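Local coordinates for protein ATP grasp ligase (Microcystis aeruginosa MRC, PDB 5IG9) that is an ATP-grasp ligase that probably uses ATP to activate side-chain carboxylates of a microviridin precursor peptide and join them to hydroxyl groups as ester rings, at residues V164-S169 with P203-E208; D120-K125 with K271-N276. All blocks are in the same frame, centred on the assembly; numbering follows the deposited sequence.

Interaction 1: V164-S169 with P203-E208; sequences VTKMLS and PMTFQE
The hydroxyl of Thr165 lies over one face of the Phe206 ring, with Thr165 OG1 3.4 Å from Phe206 CE2. The two residues form a non-hydrogen-bonded antiparallel pair, and both side chains leave the sheet on the same face. Thr165 OG1 stands anti to its backbone N (chi1 -167°). This brings it to the adjacent strand, where Thr165 OG1 also bonds Thr205 O at 3.3 Å. It reaches that carbonyl from well above its plane, 62° out of it. Thr205 O takes a second bond from Lys166 N at 2.8 Å, nearly along the C=O axis. One acceptor is thus gripped by a backbone amide and a side-chain hydroxyl. The Met204 side chain meets Thr165 at about a right angle. Its bend at chi3 turns the methyl group to Met167, with Met204 CE 3.6 Å from Met167 SD.

The other face carries Val164, Lys166, Thr205 and Gln207. Val164 CG2 packs 4.1 Å from Gln207 CB. The Lys166 chain crosses the Gln207 chain obliquely, and Lys166 CE lies 3.5 Å from Gln207 OE1, against the flat amide. The polar partner of that amide is Thr142, whose OG1 bonds Gln207 NE2. Leu168 crosses Thr205 at about a right angle, with its CG and CD2 against Thr205 OG1. Paired backbone bonds link Val164 with Gln207 and Lys166 with Thr205, on either side of the Thr165-Phe206 pair, as in a regular antiparallel ladder.

Strands 163-166 and 204-208 are the inner pair of a four-stranded antiparallel sheet, consistent with the central domain of ATP-grasp enzymes. Strand 142-145 flanks 204-208, and strand 186-187 flanks 163-166. Helix 148-157 packs on Phe206 through Val151 and Phe154, and an aromatic side chain from another protein chain also touches Thr165 and Phe206.

Interaction 2: D120-K125 with K271-N276; sequences DHANHK and KYFGLN
Phe273 turns its CG anti to its own carbonyl carbon (chi1 -71°), and His121 turns its CG anti to its backbone N (chi1 -169°). The two side chains then cross at about a right angle. Their rings meet obliquely, neither stacked nor edge-to-face, with centroids 5.8 Å apart and planes at 59°. The nearest ring atoms are His121 ND1 and Phe273 CD1, 3.8 Å apart. The backbone takes part as well, since His121 O lies 3.7 Å from Phe273 CE1.

Ala122 is the other main partner of the phenyl ring. Its CB points toward the second segment and makes an off-centre CH-pi contact, with Ala122 CB 4.2 Å from the centroid of the Phe273 ring. Leu275 CD1 comes to Ala122 CB, at 4.0 Å, from a direction roughly square to that. Tyr272 CD2 lies over the centre of the Phe273 face opposite Ala122 CB. Tyr272 OH lies near the plane of the His121 ring, at the edge, 4.1 Å from His121 CE1.

An alanine at Phe273 would probably open a gap beside Ala122 and leave the His121 ring freer to turn.

The contact joins the last part of helix 116-122 to the end of helix 260-273. Gly274, with positive phi, is the C-prime residue of a Schellman motif, and Leu275 follows it to reach Ala122. Leu127 of helix 125-134 packs on both His121 and Phe273. His121 also touches Ala117 of the second subunit.

The two segments share no hydrogen bond. The Phe273 ring holds them by van der Waals and CH-pi packing. His121 ND1 and Tyr272 OH come only to packing distance, so no directional bond between the segments fixes the rings.

In the fold
Both contacts are largely buried, but they join different elements. Interaction 1 ties two neighbouring strands within one sheet, its centre about 17 Å from the chain centre. Interaction 2 has its centre nearer, about 11 Å away, and packs the close of helix 116-122 against the end of helix 260-273. Along the chain, interaction 1 is nested inside the loop closed by interaction 2. The chemistry differs accordingly: 164-169 with 203-208 relies on a backbone ladder, 120-125 with 271-276 on ring and methyl packing. The two centres are about 20 Å apart, yet Lys125 NZ packs near Leu168 O. Both touch the second subunit. In interaction 1, Glu96 of that subunit bonds Leu168 N and Ser169 OG; interaction 2 meets it by packing.

Interaction 1: V164-S169 with P203-E208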
# COMPACT_ATOMS: atom_id res chain seq x y z
N VAL A 164 -1.59 -25.55 -8.54
CA VAL A 164 -1.62 -24.45 -9.48
C VAL A 164 -0.58 -23.42 -9.04
O VAL A 164 0.06 -23.55 -7.99
CB VAL A 164 -3.01 -23.81 -9.60
CG1 VAL A 164 -3.99 -24.78 -10.23
CG2 VAL A 164 -3.51 -23.34 -8.24
N THR A 165 -0.40 -22.40 -9.86
CA THR A 165 0.43 -21.25 -9.51
C THR A 165 -0.30 -19.97 -9.90
O THR A 165 -1.14 -19.96 -10.80
CB THR A 165 1.80 -21.30 -10.19
OG1 THR A 165 2.66 -20.33 -9.59
CG2 THR A 165 1.68 -20.99 -11.68
N LYS A 166 0.03 -18.90 -9.19
CA LYS A 166 -0.58 -17.60 -9.45
C LYS A 166 0.33 -16.52 -8.91
O LYS A 166 1.22 -16.77 -8.09
CB LYS A 166 -1.98 -17.50 -8.84
CG LYS A 166 -2.01 -17.57 -7.32
CD LYS A 166 -3.45 -17.69 -6.82
CE LYS A 166 -3.52 -17.66 -5.30
NZ LYS A 166 -3.19 -16.32 -4.73
N MET A 167 0.10 -15.30 -9.39
CA MET A 167 0.85 -14.13 -8.96
C MET A 167 0.04 -13.36 -7.93
O MET A 167 -1.19 -13.26 -8.04
CB MET A 167 1.19 -13.23 -10.15
CG MET A 167 2.04 -13.91 -11.22
SD MET A 167 3.76 -14.14 -10.74
CE MET A 167 4.39 -12.47 -10.91
N LEU A 168 0.73 -12.82 -6.93
CA LEU A 168 0.07 -11.97 -5.94
C LEU A 168 -0.25 -10.59 -6.48
O LEU A 168 -1.09 -9.89 -5.91
CB LEU A 168 0.94 -11.84 -4.69
CG LEU A 168 1.16 -13.09 -3.83
CD1 LEU A 168 2.06 -12.77 -2.65
CD2 LEU A 168 -0.17 -13.65 -3.35
N SER A 169 0.39 -10.18 -7.58
CA SER A 169 0.24 -8.85 -8.13
C SER A 169 -0.58 -8.88 -9.41
O SER A 169 -0.71 -9.92 -10.07
CB SER A 169 1.61 -8.22 -8.41
OG SER A 169 2.30 -8.92 -9.43
N PRO A 203 9.60 -14.72 -7.35
CA PRO A 203 8.86 -15.82 -6.73
C PRO A 203 7.47 -15.95 -7.32
O PRO A 203 7.00 -15.10 -8.08
CB PRO A 203 8.80 -15.42 -5.25
CG PRO A 203 8.88 -13.94 -5.28
CD PRO A 203 9.80 -13.60 -6.42
N MET A 204 6.81 -17.05 -6.98
CA MET A 204 5.42 -17.25 -7.33
C MET A 204 4.70 -17.84 -6.13
O MET A 204 5.32 -18.25 -5.14
CB MET A 204 5.26 -18.16 -8.55
CG MET A 204 5.86 -17.60 -9.82
SD MET A 204 5.18 -18.35 -11.31
CE MET A 204 3.51 -17.70 -11.27
N THR A 205 3.37 -17.87 -6.21
CA THR A 205 2.53 -18.44 -5.17
C THR A 205 1.89 -19.71 -5.70
O THR A 205 1.20 -19.68 -6.72
CB THR A 205 1.46 -17.44 -4.72
OG1 THR A 205 2.09 -16.28 -4.16
CG2 THR A 205 0.56 -18.06 -3.67
N PHE A 206 2.15 -20.82 -5.02
CA PHE A 206 1.63 -22.13 -5.40
C PHE A 206 0.58 -22.58 -4.39
O PHE A 206 0.68 -22.30 -3.19
CB PHE A 206 2.75 -23.16 -5.49
CG PHE A 206 3.87 -22.75 -6.40
CD1 PHE A 206 4.93 -22.01 -5.93
CD2 PHE A 206 3.84 -23.09 -7.74
CE1 PHE A 206 5.95 -21.62 -6.76
CE2 PHE A 206 4.86 -22.71 -8.58
CZ PHE A 206 5.92 -21.97 -8.09
N GLN A 207 -0.44 -23.28 -4.89
CA GLN A 207 -1.57 -23.68 -4.07
C GLN A 207 -2.01 -25.10 -4.39
O GLN A 207 -1.94 -25.54 -5.54
CB GLN A 207 -2.77 -22.73 -4.26
CG GLN A 207 -2.70 -21.48 -3.42
CD GLN A 207 -4.01 -20.73 -3.40
OE1 GLN A 207 -4.81 -20.82 -4.33
NE2 GLN A 207 -4.24 -19.98 -2.33
N GLU A 208 -2.48 -25.80 -3.36
CA GLU A 208 -3.10 -27.10 -3.54
C GLU A 208 -4.32 -26.99 -4.44
O GLU A 208 -5.23 -26.20 -4.18
CB GLU A 208 -3.50 -27.67 -2.17
CG GLU A 208 -4.46 -28.85 -2.21
CD GLU A 208 -4.90 -29.27 -0.81
OE1 GLU A 208 -4.70 -28.49 0.14
OE2 GLU A 208 -5.45 -30.39 -0.66

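Interaction 2: D120-K125 with K271-N276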
# COMPACT_ATOMS: atom_id res chain seq x y z
N ASP A 120 -5.72 -1.61 2.55
CA ASP A 120 -4.29 -1.92 2.47
C ASP A 120 -3.93 -3.12 3.34
O ASP A 120 -3.12 -3.96 2.93
CB ASP A 120 -3.47 -0.70 2.89
CG ASP A 120 -3.36 0.33 1.79
OD1 ASP A 120 -3.60 -0.04 0.62
OD2 ASP A 120 -3.03 1.50 2.08
N HIS A 121 -4.52 -3.22 4.53
CA HIS A 121 -4.21 -4.31 5.44
C HIS A 121 -4.88 -5.62 5.02
O HIS A 121 -4.36 -6.70 5.31
CB HIS A 121 -4.64 -3.95 6.86
CG HIS A 121 -4.12 -4.90 7.90
ND1 HIS A 121 -4.95 -5.60 8.75
CD2 HIS A 121 -2.86 -5.27 8.21
CE1 HIS A 121 -4.22 -6.36 9.55
NE2 HIS A 121 -2.95 -6.18 9.24
N ALA A 122 -6.03 -5.54 4.35
CA ALA A 122 -6.68 -6.74 3.85
C ALA A 122 -6.11 -7.21 2.52
O ALA A 122 -6.47 -8.30 2.06
CB ALA A 122 -8.18 -6.50 3.72
N ASN A 123 -5.22 -6.43 1.90
CA ASN A 123 -4.66 -6.81 0.60
C ASN A 123 -3.53 -7.83 0.71
O ASN A 123 -3.06 -8.31 -0.33
CB ASN A 123 -4.14 -5.58 -0.14
CG ASN A 123 -5.24 -4.83 -0.87
OD1 ASN A 123 -6.30 -5.39 -1.15
ND2 ASN A 123 -4.99 -3.56 -1.17
N HIS A 124 -3.09 -8.17 1.92
CA HIS A 124 -2.06 -9.19 2.11
C HIS A 124 -2.74 -10.55 2.06
O HIS A 124 -3.38 -10.98 3.03
CB HIS A 124 -1.33 -8.98 3.43
CG HIS A 124 -0.65 -7.65 3.52
ND1 HIS A 124 -1.13 -6.62 4.30
CD2 HIS A 124 0.47 -7.18 2.93
CE1 HIS A 124 -0.33 -5.57 4.19
NE2 HIS A 124 0.65 -5.88 3.36
N LYS A 125 -2.60 -11.25 0.93
CA LYS A 125 -3.33 -12.49 0.74
C LYS A 125 -2.84 -13.59 1.68
O LYS A 125 -3.61 -14.48 2.05
CB LYS A 125 -3.23 -12.94 -0.72
CG LYS A 125 -3.93 -11.99 -1.68
CD LYS A 125 -3.69 -12.37 -3.13
CE LYS A 125 -4.40 -11.42 -4.08
NZ LYS A 125 -4.14 -11.73 -5.51
N LYS A 271 -15.00 -8.30 10.03
CA LYS A 271 -14.83 -7.47 11.22
C LYS A 271 -13.36 -7.36 11.62
O LYS A 271 -12.93 -6.31 12.11
CB LYS A 271 -15.66 -8.03 12.37
CG LYS A 271 -15.67 -7.13 13.60
CD LYS A 271 -16.55 -7.69 14.71
CE LYS A 271 -15.96 -8.96 15.30
NZ LYS A 271 -16.51 -9.25 16.65
N TYR A 272 -12.58 -8.43 11.42
CA TYR A 272 -11.17 -8.37 11.76
C TYR A 272 -10.45 -7.32 10.92
O TYR A 272 -9.70 -6.49 11.45
CB TYR A 272 -10.51 -9.74 11.58
CG TYR A 272 -9.01 -9.69 11.73
CD1 TYR A 272 -8.42 -9.73 12.98
CD2 TYR A 272 -8.18 -9.58 10.62
CE1 TYR A 272 -7.04 -9.67 13.12
CE2 TYR A 272 -6.81 -9.52 10.75
CZ TYR A 272 -6.24 -9.56 12.00
OH TYR A 272 -4.87 -9.51 12.13
N PHE A 273 -10.68 -7.33 9.61
CA PHE A 273 -10.03 -6.38 8.72
C PHE A 273 -10.69 -5.01 8.72
O PHE A 273 -10.12 -4.07 8.16
CB PHE A 273 -9.97 -6.94 7.30
CG PHE A 273 -9.01 -8.08 7.13
CD1 PHE A 273 -7.65 -7.86 7.22
CD2 PHE A 273 -9.47 -9.36 6.89
CE1 PHE A 273 -6.76 -8.91 7.07
CE2 PHE A 273 -8.59 -10.41 6.74
CZ PHE A 273 -7.23 -10.18 6.83
N GLY A 274 -11.87 -4.88 9.33
CA GLY A 274 -12.58 -3.61 9.36
C GLY A 274 -13.29 -3.24 8.09
O GLY A 274 -13.42 -2.05 7.78
N LEU A 275 -13.77 -4.22 7.33
CA LEU A 275 -14.39 -3.97 6.04
C LEU A 275 -15.91 -3.98 6.15
O LEU A 275 -16.49 -4.75 6.93
CB LEU A 275 -13.94 -5.00 5.01
CG LEU A 275 -12.45 -5.01 4.66
CD1 LEU A 275 -12.16 -6.03 3.58
CD2 LEU A 275 -11.98 -3.63 4.24
N ASN A 276 -16.55 -3.12 5.36
CA ASN A 276 -17.99 -3.19 5.15
C ASN A 276 -18.36 -3.56 3.72
O ASN A 276 -19.55 -3.59 3.39
CB ASN A 276 -18.65 -1.86 5.54
CG ASN A 276 -18.82 -1.71 7.04
OD1 ASN A 276 -19.47 -2.53 7.69
ND2 ASN A 276 -18.24 -0.66 7.60